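Long-range contacts in DNA mismatch repair protein MutL (Aquifex aeolicus, PDB 6LZI), which probably couples ATP binding and hydrolysis in its N-terminal GHKL-type ATPase domain to DNA mismatch repair: residues A[12-23]-A[91-99]; A[54-65]-A[105-116]. One frame throughout, in Å; residues are numbered along the deposited sequence.

Contact 1: A[12-23]-A[91-99]. With ADP (adenosine-5'-diphosphate), chain H.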
loop_
_atom_site.group_PDB
_atom_site.type_symbol
_atom_site.label_atom_id
_atom_site.label_comp_id
_atom_site.label_asym_id
_atom_site.label_seq_id
_atom_site.Cartn_x
_atom_site.Cartn_y
_atom_site.Cartn_z
ATOM N N VAL A 12 15.170 -4.188 4.856
ATOM C CA VAL A 12 13.819 -4.356 4.291
ATOM C C VAL A 12 12.771 -4.095 5.338
ATOM O O VAL A 12 11.682 -3.560 5.029
ATOM C CB VAL A 12 13.588 -5.782 3.683
ATOM C CG1 VAL A 12 12.129 -5.995 3.244
ATOM C CG2 VAL A 12 14.524 -6.045 2.492
ATOM N N ILE A 13 13.025 -4.515 6.580
ATOM C CA ILE A 13 11.996 -4.364 7.606
ATOM C C ILE A 13 12.574 -3.573 8.776
ATOM O O ILE A 13 13.224 -4.143 9.664
ATOM C CB ILE A 13 11.456 -5.706 8.098
ATOM C CG1 ILE A 13 10.952 -6.563 6.931
ATOM C CG2 ILE A 13 10.230 -5.441 9.022
ATOM C CD1 ILE A 13 9.802 -5.984 6.154
ATOM N N GLU A 14 12.217 -2.296 8.845
ATOM C CA GLU A 14 12.655 -1.413 9.925
ATOM C C GLU A 14 11.509 -0.986 10.817
ATOM O O GLU A 14 11.755 -0.533 11.934
ATOM C CB GLU A 14 13.319 -0.169 9.329
ATOM C CG GLU A 14 14.421 -0.631 8.415
ATOM C CD GLU A 14 15.257 0.507 7.894
ATOM O OE1 GLU A 14 14.705 1.403 7.236
ATOM O OE2 GLU A 14 16.473 0.474 8.188
ATOM N N SER A 15 10.282 -1.052 10.328
ATOM C CA SER A 15 9.152 -0.497 11.064
ATOM C C SER A 15 7.878 -1.089 10.503
ATOM O O SER A 15 7.882 -1.736 9.448
ATOM C CB SER A 15 9.121 1.052 11.012
ATOM O OG SER A 15 8.720 1.601 9.774
ATOM N N PRO A 16 6.765 -0.883 11.176
ATOM C CA PRO A 16 5.481 -1.426 10.677
ATOM C C PRO A 16 5.139 -1.038 9.250
ATOM O O PRO A 16 4.609 -1.883 8.546
ATOM C CB PRO A 16 4.433 -0.876 11.665
ATOM C CG PRO A 16 5.298 -0.771 13.009
ATOM C CD PRO A 16 6.673 -0.269 12.533
ATOM N N VAL A 17 5.427 0.184 8.786
ATOM C CA VAL A 17 5.045 0.520 7.417
ATOM C C VAL A 17 5.732 -0.407 6.422
ATOM O O VAL A 17 5.160 -0.743 5.367
ATOM C CB VAL A 17 5.349 2.011 7.152
ATOM C CG1 VAL A 17 6.808 2.242 6.956
ATOM C CG2 VAL A 17 4.518 2.530 5.904
ATOM N N ASP A 18 6.930 -0.868 6.740
ATOM C CA ASP A 18 7.647 -1.709 5.782
ATOM C C ASP A 18 6.953 -3.051 5.648
ATOM O O ASP A 18 6.964 -3.674 4.580
ATOM C CB ASP A 18 9.083 -1.954 6.218
ATOM C CG ASP A 18 9.896 -0.689 6.278
ATOM O OD1 ASP A 18 9.735 0.189 5.387
ATOM O OD2 ASP A 18 10.682 -0.537 7.249
ATOM N N VAL A 19 6.439 -3.548 6.778
ATOM C CA VAL A 19 5.639 -4.753 6.776
ATOM C C VAL A 19 4.380 -4.581 5.922
ATOM O O VAL A 19 4.043 -5.452 5.101
ATOM C CB VAL A 19 5.271 -5.149 8.195
ATOM C CG1 VAL A 19 4.360 -6.407 8.103
ATOM C CG2 VAL A 19 6.516 -5.428 8.998
ATOM N N VAL A 20 3.627 -3.505 6.157
ATOM C CA VAL A 20 2.396 -3.280 5.406
ATOM C C VAL A 20 2.710 -3.235 3.929
ATOM O O VAL A 20 2.024 -3.829 3.119
ATOM C CB VAL A 20 1.773 -1.953 5.833
ATOM C CG1 VAL A 20 0.514 -1.614 5.027
ATOM C CG2 VAL A 20 1.408 -2.027 7.307
ATOM N N LYS A 21 3.850 -2.627 3.594
ATOM C CA LYS A 21 4.187 -2.473 2.183
ATOM C C LYS A 21 4.342 -3.849 1.541
ATOM O O LYS A 21 3.787 -4.145 0.442
ATOM C CB LYS A 21 5.498 -1.676 2.063
ATOM C CG LYS A 21 5.975 -1.513 0.622
ATOM C CD LYS A 21 6.980 -2.603 0.254
ATOM C CE LYS A 21 7.731 -2.253 -0.991
ATOM N NZ LYS A 21 8.542 -3.438 -1.377
ATOM N N GLU A 22 5.150 -4.691 2.186
ATOM C CA GLU A 22 5.426 -6.009 1.626
ATOM C C GLU A 22 4.172 -6.805 1.561
ATOM O O GLU A 22 3.940 -7.474 0.552
ATOM C CB GLU A 22 6.470 -6.768 2.405
ATOM C CG GLU A 22 7.785 -6.015 2.463
ATOM C CD GLU A 22 8.487 -5.946 1.111
ATOM O OE1 GLU A 22 9.333 -5.037 0.884
ATOM O OE2 GLU A 22 8.175 -6.761 0.234
ATOM N N LEU A 23 3.309 -6.708 2.600
ATOM C CA LEU A 23 2.094 -7.529 2.510
ATOM C C LEU A 23 1.154 -7.035 1.404
ATOM O O LEU A 23 0.610 -7.840 0.652
ATOM C CB LEU A 23 1.360 -7.583 3.869
ATOM C CG LEU A 23 2.316 -8.250 4.871
ATOM C CD1 LEU A 23 1.573 -8.194 6.282
ATOM C CD2 LEU A 23 2.821 -9.622 4.587
ATOM N N ALA A 91 10.587 -11.819 1.414
ATOM C CA ALA A 91 10.001 -10.798 2.261
ATOM C C ALA A 91 9.267 -11.431 3.446
ATOM O O ALA A 91 9.427 -10.975 4.590
ATOM C CB ALA A 91 9.089 -9.878 1.431
ATOM N N LEU A 92 8.462 -12.507 3.216
ATOM C CA LEU A 92 7.775 -13.075 4.394
ATOM C C LEU A 92 8.723 -13.723 5.390
ATOM O O LEU A 92 8.404 -13.797 6.610
ATOM C CB LEU A 92 6.724 -14.092 3.967
ATOM C CG LEU A 92 5.645 -13.464 3.114
ATOM C CD1 LEU A 92 4.722 -14.556 2.526
ATOM C CD2 LEU A 92 4.789 -12.511 3.955
ATOM N N TYR A 93 9.830 -14.286 4.904
ATOM C CA TYR A 93 10.815 -14.843 5.818
ATOM C C TYR A 93 11.341 -13.763 6.729
ATOM O O TYR A 93 11.487 -13.947 7.952
ATOM C CB TYR A 93 11.971 -15.427 5.039
ATOM C CG TYR A 93 13.117 -15.827 5.908
ATOM C CD1 TYR A 93 13.044 -16.942 6.697
ATOM C CD2 TYR A 93 14.280 -15.075 5.930
ATOM C CE1 TYR A 93 14.115 -17.309 7.515
ATOM C CE2 TYR A 93 15.366 -15.443 6.726
ATOM C CZ TYR A 93 15.268 -16.549 7.512
ATOM O OH TYR A 93 16.348 -16.891 8.300
ATOM N N SER A 94 11.699 -12.644 6.122
ATOM C CA SER A 94 12.298 -11.583 6.885
ATOM C C SER A 94 11.264 -11.003 7.857
ATOM O O SER A 94 11.607 -10.693 9.008
ATOM C CB SER A 94 12.932 -10.582 5.890
ATOM O OG SER A 94 12.185 -9.403 5.836
ATOM N N ILE A 95 9.966 -10.976 7.486
ATOM C CA ILE A 95 8.926 -10.496 8.423
ATOM C C ILE A 95 8.687 -11.509 9.535
ATOM O O ILE A 95 8.560 -11.142 10.706
ATOM C CB ILE A 95 7.609 -10.208 7.671
ATOM C CG1 ILE A 95 7.786 -9.011 6.712
ATOM C CG2 ILE A 95 6.396 -9.928 8.649
ATOM C CD1 ILE A 95 6.613 -8.822 5.756
ATOM N N SER A 96 8.640 -12.779 9.202
ATOM C CA SER A 96 8.315 -13.773 10.241
ATOM C C SER A 96 9.451 -13.965 11.225
ATOM O O SER A 96 9.233 -14.419 12.359
ATOM C CB SER A 96 7.994 -15.089 9.568
ATOM O OG SER A 96 9.186 -15.655 8.972
ATOM N N SER A 97 10.657 -13.583 10.835
ATOM C CA SER A 97 11.756 -13.829 11.749
ATOM C C SER A 97 11.904 -12.744 12.816
ATOM O O SER A 97 12.824 -12.812 13.664
ATOM C CB SER A 97 13.021 -14.004 10.917
ATOM O OG SER A 97 13.393 -12.830 10.269
ATOM N N VAL A 98 10.999 -11.780 12.839
ATOM C CA VAL A 98 11.144 -10.558 13.615
ATOM C C VAL A 98 9.768 -10.270 14.218
ATOM O O VAL A 98 9.456 -9.160 14.611
ATOM C CB VAL A 98 11.766 -9.519 12.650
ATOM C CG1 VAL A 98 10.832 -8.599 11.869
ATOM C CG2 VAL A 98 13.149 -9.115 12.976
ATOM N N SER A 99 8.909 -11.293 14.247
ATOM C CA SER A 99 7.563 -11.147 14.735
ATOM C C SER A 99 7.024 -12.503 15.144
ATOM O O SER A 99 7.630 -13.556 14.897
ATOM C CB SER A 99 6.578 -10.556 13.691
ATOM O OG SER A 99 6.426 -11.406 12.571
HETATM P PB ADP H . 8.065 -12.368 -3.352
HETATM O O1B ADP H . 6.725 -11.720 -3.264
HETATM O O2B ADP H . 8.056 -13.606 -4.287
HETATM O O3B ADP H . 9.143 -11.392 -3.767
HETATM P PA ADP H . 7.434 -12.891 -0.605
HETATM O O1A ADP H . 8.238 -13.421 0.546
HETATM O O2A ADP H . 6.829 -11.546 -0.390
HETATM O O3A ADP H . 8.462 -12.915 -1.905
HETATM O "O5'" ADP H . 6.163 -13.849 -0.884
HETATM C "C5'" ADP H . 6.607 -15.150 -1.273
HETATM C "C4'" ADP H . 5.556 -15.835 -2.143
HETATM O "O4'" ADP H . 4.420 -16.104 -1.361
HETATM C "C3'" ADP H . 5.049 -15.055 -3.338
HETATM O "O3'" ADP H . 5.875 -15.352 -4.497
HETATM C "C2'" ADP H . 3.666 -15.642 -3.547
HETATM O "O2'" ADP H . 3.914 -16.879 -4.291
HETATM C "C1'" ADP H . 3.249 -16.038 -2.151
HETATM N N9 ADP H . 2.393 -15.044 -1.517
HETATM C C8 ADP H . 2.719 -14.169 -0.525
HETATM N N7 ADP H . 1.646 -13.413 -0.169
HETATM C C5 ADP H . 0.644 -13.823 -0.989
HETATM C C6 ADP H . -0.756 -13.412 -1.124
HETATM N N6 ADP H . -1.248 -12.407 -0.348
HETATM N N1 ADP H . -1.506 -14.051 -2.064
HETATM C C2 ADP H . -0.933 -15.048 -2.858
HETATM N N3 ADP H . 0.321 -15.485 -2.769
HETATM C C4 ADP H . 1.115 -14.897 -1.832
#

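Contact 2: A[54-65]-A[105-116]. With ADP (adenosine-5'-diphosphate), chain H.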
loop_
_atom_site.group_PDB
_atom_site.type_symbol
_atom_site.label_atom_id
_atom_site.label_comp_id
_atom_site.label_asym_id
_atom_site.label_seq_id
_atom_site.Cartn_x
_atom_site.Cartn_y
_atom_site.Cartn_z
ATOM N N THR A 54 -5.818 -14.842 -5.216
ATOM C CA THR A 54 -5.907 -16.235 -5.616
ATOM C C THR A 54 -5.518 -17.201 -4.512
ATOM O O THR A 54 -5.702 -18.406 -4.672
ATOM C CB THR A 54 -4.982 -16.481 -6.826
ATOM O OG1 THR A 54 -3.627 -16.513 -6.362
ATOM C CG2 THR A 54 -5.093 -15.360 -7.754
ATOM N N GLY A 55 -4.904 -16.703 -3.428
ATOM C CA GLY A 55 -4.427 -17.572 -2.377
ATOM C C GLY A 55 -3.212 -18.415 -2.777
ATOM O O GLY A 55 -2.560 -18.214 -3.808
ATOM N N ILE A 56 -2.872 -19.311 -1.859
ATOM C CA ILE A 56 -1.649 -20.104 -1.911
ATOM C C ILE A 56 -2.068 -21.544 -1.702
ATOM O O ILE A 56 -2.886 -21.825 -0.808
ATOM C CB ILE A 56 -0.618 -19.657 -0.848
ATOM C CG1 ILE A 56 -0.332 -18.151 -0.999
ATOM C CG2 ILE A 56 0.690 -20.445 -0.962
ATOM C CD1 ILE A 56 0.094 -17.486 0.285
ATOM N N HIS A 57 -1.586 -22.437 -2.577
ATOM C CA HIS A 57 -1.948 -23.835 -2.460
ATOM C C HIS A 57 -1.443 -24.332 -1.119
ATOM O O HIS A 57 -0.369 -23.889 -0.678
ATOM C CB HIS A 57 -1.338 -24.692 -3.571
ATOM C CG HIS A 57 -1.880 -26.084 -3.593
ATOM N ND1 HIS A 57 -1.433 -27.070 -2.741
ATOM C CD2 HIS A 57 -2.878 -26.641 -4.322
ATOM C CE1 HIS A 57 -2.115 -28.178 -2.957
ATOM N NE2 HIS A 57 -3.004 -27.943 -3.907
ATOM N N PRO A 58 -2.189 -25.202 -0.427
ATOM C CA PRO A 58 -1.673 -25.754 0.843
ATOM C C PRO A 58 -0.256 -26.311 0.758
ATOM O O PRO A 58 0.510 -26.176 1.723
ATOM C CB PRO A 58 -2.672 -26.883 1.164
ATOM C CG PRO A 58 -3.932 -26.477 0.509
ATOM C CD PRO A 58 -3.512 -25.765 -0.763
ATOM N N GLU A 59 0.101 -26.969 -0.353
ATOM C CA GLU A 59 1.449 -27.521 -0.484
ATOM C C GLU A 59 2.529 -26.443 -0.518
ATOM O O GLU A 59 3.701 -26.754 -0.269
ATOM C CB GLU A 59 1.544 -28.410 -1.732
ATOM C CG GLU A 59 0.555 -29.562 -1.702
ATOM C CD GLU A 59 0.929 -30.688 -2.639
ATOM O OE1 GLU A 59 1.924 -31.374 -2.331
ATOM O OE2 GLU A 59 0.235 -30.894 -3.668
ATOM N N ASP A 60 2.165 -25.180 -0.773
ATOM C CA ASP A 60 3.138 -24.108 -0.856
ATOM C C ASP A 60 3.118 -23.203 0.374
ATOM O O ASP A 60 4.023 -22.367 0.528
ATOM C CB ASP A 60 2.906 -23.253 -2.128
ATOM C CG ASP A 60 3.044 -24.054 -3.441
ATOM O OD1 ASP A 60 3.960 -24.903 -3.544
ATOM O OD2 ASP A 60 2.240 -23.847 -4.384
ATOM N N VAL A 61 2.117 -23.341 1.252
ATOM C CA VAL A 61 2.030 -22.447 2.407
ATOM C C VAL A 61 3.322 -22.502 3.229
ATOM O O VAL A 61 3.898 -21.456 3.580
ATOM C CB VAL A 61 0.786 -22.780 3.255
ATOM C CG1 VAL A 61 0.795 -22.011 4.568
ATOM C CG2 VAL A 61 -0.465 -22.449 2.478
ATOM N N GLU A 62 3.835 -23.725 3.501
ATOM C CA GLU A 62 4.985 -23.829 4.408
ATOM C C GLU A 62 6.227 -23.182 3.799
ATOM O O GLU A 62 7.022 -22.544 4.512
ATOM C CB GLU A 62 5.278 -25.291 4.769
ATOM C CG GLU A 62 5.904 -25.428 6.153
ATOM C CD GLU A 62 6.777 -26.676 6.338
ATOM O OE1 GLU A 62 6.322 -27.796 6.010
ATOM O OE2 GLU A 62 7.928 -26.525 6.814
ATOM N N LYS A 63 6.353 -23.293 2.482
ATOM C CA LYS A 63 7.521 -22.818 1.747
ATOM C C LYS A 63 7.732 -21.309 1.890
ATOM O O LYS A 63 8.873 -20.840 1.986
ATOM C CB LYS A 63 7.336 -23.222 0.278
ATOM C CG LYS A 63 8.513 -23.016 -0.661
ATOM C CD LYS A 63 8.412 -21.662 -1.366
ATOM C CE LYS A 63 7.023 -21.450 -1.978
ATOM N NZ LYS A 63 6.677 -20.004 -2.103
ATOM N N VAL A 64 6.647 -20.527 1.924
ATOM C CA VAL A 64 6.780 -19.081 1.806
ATOM C C VAL A 64 7.376 -18.429 3.039
ATOM O O VAL A 64 7.737 -17.249 2.978
ATOM C CB VAL A 64 5.415 -18.436 1.482
ATOM C CG1 VAL A 64 4.813 -19.051 0.241
ATOM C CG2 VAL A 64 4.470 -18.560 2.670
ATOM N N VAL A 65 7.491 -19.141 4.153
ATOM C CA VAL A 65 8.028 -18.532 5.365
ATOM C C VAL A 65 9.441 -18.021 5.118
ATOM O O VAL A 65 10.345 -18.209 5.936
ATOM C CB VAL A 65 8.011 -19.510 6.553
ATOM C CG1 VAL A 65 8.193 -18.747 7.869
ATOM C CG2 VAL A 65 6.715 -20.294 6.569
ATOM N N SER A 105 -4.175 -19.017 4.343
ATOM C CA SER A 105 -4.504 -18.847 2.910
ATOM C C SER A 105 -5.336 -20.017 2.390
ATOM O O SER A 105 -5.105 -21.189 2.722
ATOM C CB SER A 105 -3.237 -18.713 2.038
ATOM O OG SER A 105 -3.564 -18.343 0.721
ATOM N N ARG A 106 -6.325 -19.677 1.573
ATOM C CA ARG A 106 -7.167 -20.630 0.911
ATOM C C ARG A 106 -6.989 -20.397 -0.592
ATOM O O ARG A 106 -7.241 -19.289 -1.091
ATOM C CB ARG A 106 -8.610 -20.437 1.303
ATOM C CG ARG A 106 -9.511 -21.493 0.607
ATOM C CD ARG A 106 -10.986 -21.288 1.048
ATOM N NE ARG A 106 -11.914 -21.892 0.102
ATOM C CZ ARG A 106 -13.234 -21.724 0.186
ATOM N NH1 ARG A 106 -13.730 -21.026 1.212
ATOM N NH2 ARG A 106 -14.046 -22.209 -0.754
ATOM N N PHE A 107 -6.515 -21.421 -1.264
ATOM C CA PHE A 107 -6.250 -21.341 -2.697
ATOM C C PHE A 107 -7.577 -21.354 -3.441
ATOM O O PHE A 107 -8.522 -22.047 -3.047
ATOM C CB PHE A 107 -5.394 -22.561 -3.066
ATOM C CG PHE A 107 -4.735 -22.505 -4.418
ATOM C CD1 PHE A 107 -3.880 -21.459 -4.748
ATOM C CD2 PHE A 107 -4.822 -23.581 -5.243
ATOM C CE1 PHE A 107 -3.235 -21.443 -5.976
ATOM C CE2 PHE A 107 -4.151 -23.594 -6.515
ATOM C CZ PHE A 107 -3.347 -22.521 -6.844
ATOM N N PHE A 108 -7.635 -20.654 -4.571
ATOM C CA PHE A 108 -8.891 -20.599 -5.309
ATOM C C PHE A 108 -9.427 -21.998 -5.664
ATOM O O PHE A 108 -10.651 -22.185 -5.781
ATOM C CB PHE A 108 -8.718 -19.703 -6.563
ATOM C CG PHE A 108 -7.923 -20.351 -7.667
ATOM C CD1 PHE A 108 -6.535 -20.211 -7.688
ATOM C CD2 PHE A 108 -8.561 -21.010 -8.709
ATOM C CE1 PHE A 108 -5.783 -20.805 -8.728
ATOM C CE2 PHE A 108 -7.836 -21.616 -9.747
ATOM C CZ PHE A 108 -6.445 -21.511 -9.751
ATOM N N GLN A 109 -8.574 -23.014 -5.744
ATOM C CA GLN A 109 -9.057 -24.337 -6.128
ATOM C C GLN A 109 -9.487 -25.199 -4.939
ATOM O O GLN A 109 -9.979 -26.310 -5.143
ATOM C CB GLN A 109 -7.978 -25.091 -6.922
ATOM C CG GLN A 109 -7.290 -24.276 -7.985
ATOM C CD GLN A 109 -6.816 -25.115 -9.168
ATOM O OE1 GLN A 109 -5.761 -25.763 -9.112
ATOM N NE2 GLN A 109 -7.598 -25.101 -10.257
ATOM N N GLU A 110 -9.319 -24.719 -3.709
ATOM C CA GLU A 110 -9.474 -25.540 -2.519
ATOM C C GLU A 110 -10.684 -25.104 -1.711
ATOM O O GLU A 110 -11.057 -23.931 -1.717
ATOM C CB GLU A 110 -8.224 -25.449 -1.650
ATOM C CG GLU A 110 -7.008 -26.028 -2.304
ATOM C CD GLU A 110 -7.061 -27.539 -2.387
ATOM O OE1 GLU A 110 -6.041 -28.139 -2.787
ATOM O OE2 GLU A 110 -8.105 -28.138 -2.037
ATOM N N LYS A 111 -11.293 -26.061 -1.004
ATOM C CA LYS A 111 -12.440 -25.711 -0.164
ATOM C C LYS A 111 -12.008 -25.144 1.182
ATOM O O LYS A 111 -12.730 -24.317 1.766
ATOM C CB LYS A 111 -13.327 -26.950 0.069
ATOM C CG LYS A 111 -13.919 -27.558 -1.195
ATOM C CD LYS A 111 -14.878 -28.687 -0.844
ATOM C CE LYS A 111 -15.344 -29.467 -2.079
ATOM N NZ LYS A 111 -15.975 -28.557 -3.065
ATOM N N GLU A 112 -10.820 -25.533 1.648
ATOM C CA GLU A 112 -10.302 -25.191 2.971
ATOM C C GLU A 112 -9.032 -24.383 2.836
ATOM O O GLU A 112 -8.273 -24.540 1.867
ATOM C CB GLU A 112 -9.904 -26.419 3.817
ATOM C CG GLU A 112 -10.864 -27.499 3.948
ATOM C CD GLU A 112 -10.495 -28.370 5.151
ATOM O OE1 GLU A 112 -11.423 -28.906 5.781
ATOM O OE2 GLU A 112 -9.291 -28.501 5.485
ATOM N N GLY A 113 -8.773 -23.570 3.853
ATOM C CA GLY A 113 -7.515 -22.884 3.952
ATOM C C GLY A 113 -6.552 -23.631 4.859
ATOM O O GLY A 113 -6.897 -24.607 5.528
ATOM N N LYS A 114 -5.315 -23.127 4.876
ATOM C CA LYS A 114 -4.269 -23.628 5.739
ATOM C C LYS A 114 -3.568 -22.452 6.413
ATOM O O LYS A 114 -3.325 -21.395 5.799
ATOM C CB LYS A 114 -3.282 -24.514 4.911
ATOM C CG LYS A 114 -1.984 -24.860 5.642
ATOM C CD LYS A 114 -1.164 -25.914 4.955
ATOM C CE LYS A 114 -2.019 -27.037 4.401
ATOM N NZ LYS A 114 -2.815 -27.900 5.355
ATOM N N GLU A 115 -3.141 -22.662 7.638
ATOM C CA GLU A 115 -2.549 -21.584 8.426
ATOM C C GLU A 115 -1.193 -22.035 8.961
ATOM O O GLU A 115 -1.064 -23.149 9.441
ATOM C CB GLU A 115 -3.486 -21.224 9.575
ATOM C CG GLU A 115 -2.791 -20.264 10.524
ATOM C CD GLU A 115 -3.659 -19.834 11.631
ATOM O OE1 GLU A 115 -4.710 -19.276 11.351
ATOM O OE2 GLU A 115 -3.297 -20.080 12.792
ATOM N N ILE A 116 -0.179 -21.194 8.830
ATOM C CA ILE A 116 1.139 -21.507 9.379
ATOM C C ILE A 116 1.465 -20.454 10.418
ATOM O O ILE A 116 1.102 -19.277 10.285
ATOM C CB ILE A 116 2.218 -21.553 8.277
ATOM C CG1 ILE A 116 3.571 -21.947 8.859
ATOM C CG2 ILE A 116 2.355 -20.217 7.551
ATOM C CD1 ILE A 116 4.470 -22.702 7.888
HETATM P PB ADP H . 8.065 -12.368 -3.352
HETATM O O1B ADP H . 6.725 -11.720 -3.264
HETATM O O2B ADP H . 8.056 -13.606 -4.287
HETATM O O3B ADP H . 9.143 -11.392 -3.767
HETATM P PA ADP H . 7.434 -12.891 -0.605
HETATM O O1A ADP H . 8.238 -13.421 0.546
HETATM O O2A ADP H . 6.829 -11.546 -0.390
HETATM O O3A ADP H . 8.462 -12.915 -1.905
HETATM O "O5'" ADP H . 6.163 -13.849 -0.884
HETATM C "C5'" ADP H . 6.607 -15.150 -1.273
HETATM C "C4'" ADP H . 5.556 -15.835 -2.143
HETATM O "O4'" ADP H . 4.420 -16.104 -1.361
HETATM C "C3'" ADP H . 5.049 -15.055 -3.338
HETATM O "O3'" ADP H . 5.875 -15.352 -4.497
HETATM C "C2'" ADP H . 3.666 -15.642 -3.547
HETATM O "O2'" ADP H . 3.914 -16.879 -4.291
HETATM C "C1'" ADP H . 3.249 -16.038 -2.151
HETATM N N9 ADP H . 2.393 -15.044 -1.517
HETATM C C8 ADP H . 2.719 -14.169 -0.525
HETATM N N7 ADP H . 1.646 -13.413 -0.169
HETATM C C5 ADP H . 0.644 -13.823 -0.989
HETATM C C6 ADP H . -0.756 -13.412 -1.124
HETATM N N6 ADP H . -1.248 -12.407 -0.348
HETATM N N1 ADP H . -1.506 -14.051 -2.064
HETATM C C2 ADP H . -0.933 -15.048 -2.858
HETATM N N3 ADP H . 0.321 -15.485 -2.769
HETATM C C4 ADP H . 1.115 -14.897 -1.832
HETATM O O HOH W 1 -3.792 -23.169 1.313
#

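Contact 1: A[12-23]-A[91-99]
I95 fills the groove between the two segments, its CD1 methyl lying 3.9 Å from E22 CB and 4.0 Å from L23 CD2. The CG1 branch of the same residue meets I13 CD1 at 3.7 Å, the two isoleucine side chains crossing nearly at right angles, while V19 CG1 touches both the CG2 and CD1 methyls. With CG1 beside the backbone N (chi1 -67°), the CG1-CD1 branch is directed into segment 12-23, and CG2 is left to meet V19. Toward the ligand, L23 CD2 packs on L92 CD2 at 3.6 Å, and the other methyl of L92, CD1, rests near C8 of the adenine. E22 is bent at chi2, bringing OE2 within 3.5 Å of A91 CB; its OE1 takes a salt bridge from K21 NZ, which approaches from above the carboxylate plane. Helices 16-23 and 91-96 run roughly antiparallel, at 147°, and strand 134-140 backs them: V139 touches V19 and I95, V137 touches L23. In this Bergerat fold the start of helix 91-96 meets the nucleotide: L92 N donates a nearly straight bond to ADP O1A (2.8 Å, 173°), and the helix N-terminus would probably help offset the alpha-phosphate charge. Between the segments the contact is mostly apolar, with E22 OE2 and S94 OG meeting carbon, consistent with helix 91-96 being placed against helix 16-23 largely by packing.

Contact 2: A[54-65]-A[105-116]
F107 turns one ring face to H57, whose CB sits over it, 4.0 Å from the centroid, while the imidazole points its edge at that face in an offset edge-to-face pair with planes at 70°. The other face of F107 is covered by F108 CD1. With CG trans to the backbone N (chi1 -166°), the phenylalanine ring lies against the chain from G55 to H57, the carbonyl O of G55 at its edge. Replacing F107 by an alanine would probably leave the H57 ring without its aromatic partner and open a gap beside the 55-57 backbone. H57 ND1 accepts from E59 N in the ring plane (2.8 Å), capping the short helix 58-61. T54 O receives F108 N at 3.0 Å, the donor tilted 33° from the carbonyl plane, and G55 CA makes a CA-H...O contact with R106 O. A beta carbon at G55 would clash with that oxygen. I56 N gives only a weak bond to S105 OG, which also bonds T135 and G134 on the neighbouring strand. One water donates to I56 O (2.7 Å) and to S105 O (2.8 Å), tying the two carbonyls together. These links join the glycine-containing turn after the ADP-binding aspartate D51, a signature element of the Bergerat ATP-binding fold, to the hairpin of strands 100-106 and 113-119. I56 CG1 lies 3.3 Å from ADP N3. In the hairpin, R106 NE donates to E110 O in the guanidinium plane, and NH1 reaches M131 O. Farther along, I116 CD1 meets E62 CG and V65 CG2, both at 3.5 Å, while V61 CG1 packs on I116 CG2, the two side chains running alongside in opposite senses.

Overall arrangement
The two contacts lie about 20 Å apart, centre to centre, and both touch the same ADP: contact 1 near the alpha-phosphate, contact 2 beside the adenine and ribose. Their segments alternate along the chain, in the order 12-23, 54-65, 91-99, 105-116, and helix 91-96 of contact 1 leads into strand 100-106 of contact 2. All four belong to the histidine kinase-, gyrase B- and HSP90-like ATPase region and pack on or belong to the eight-stranded mixed sheet. They meet where V64 and V65 touch L92, Y93 and S96. Residues 66-89, between segments 54-65 and 91-99, are not modelled, consistent with a mobile lid over the nucleotide, as in relatives.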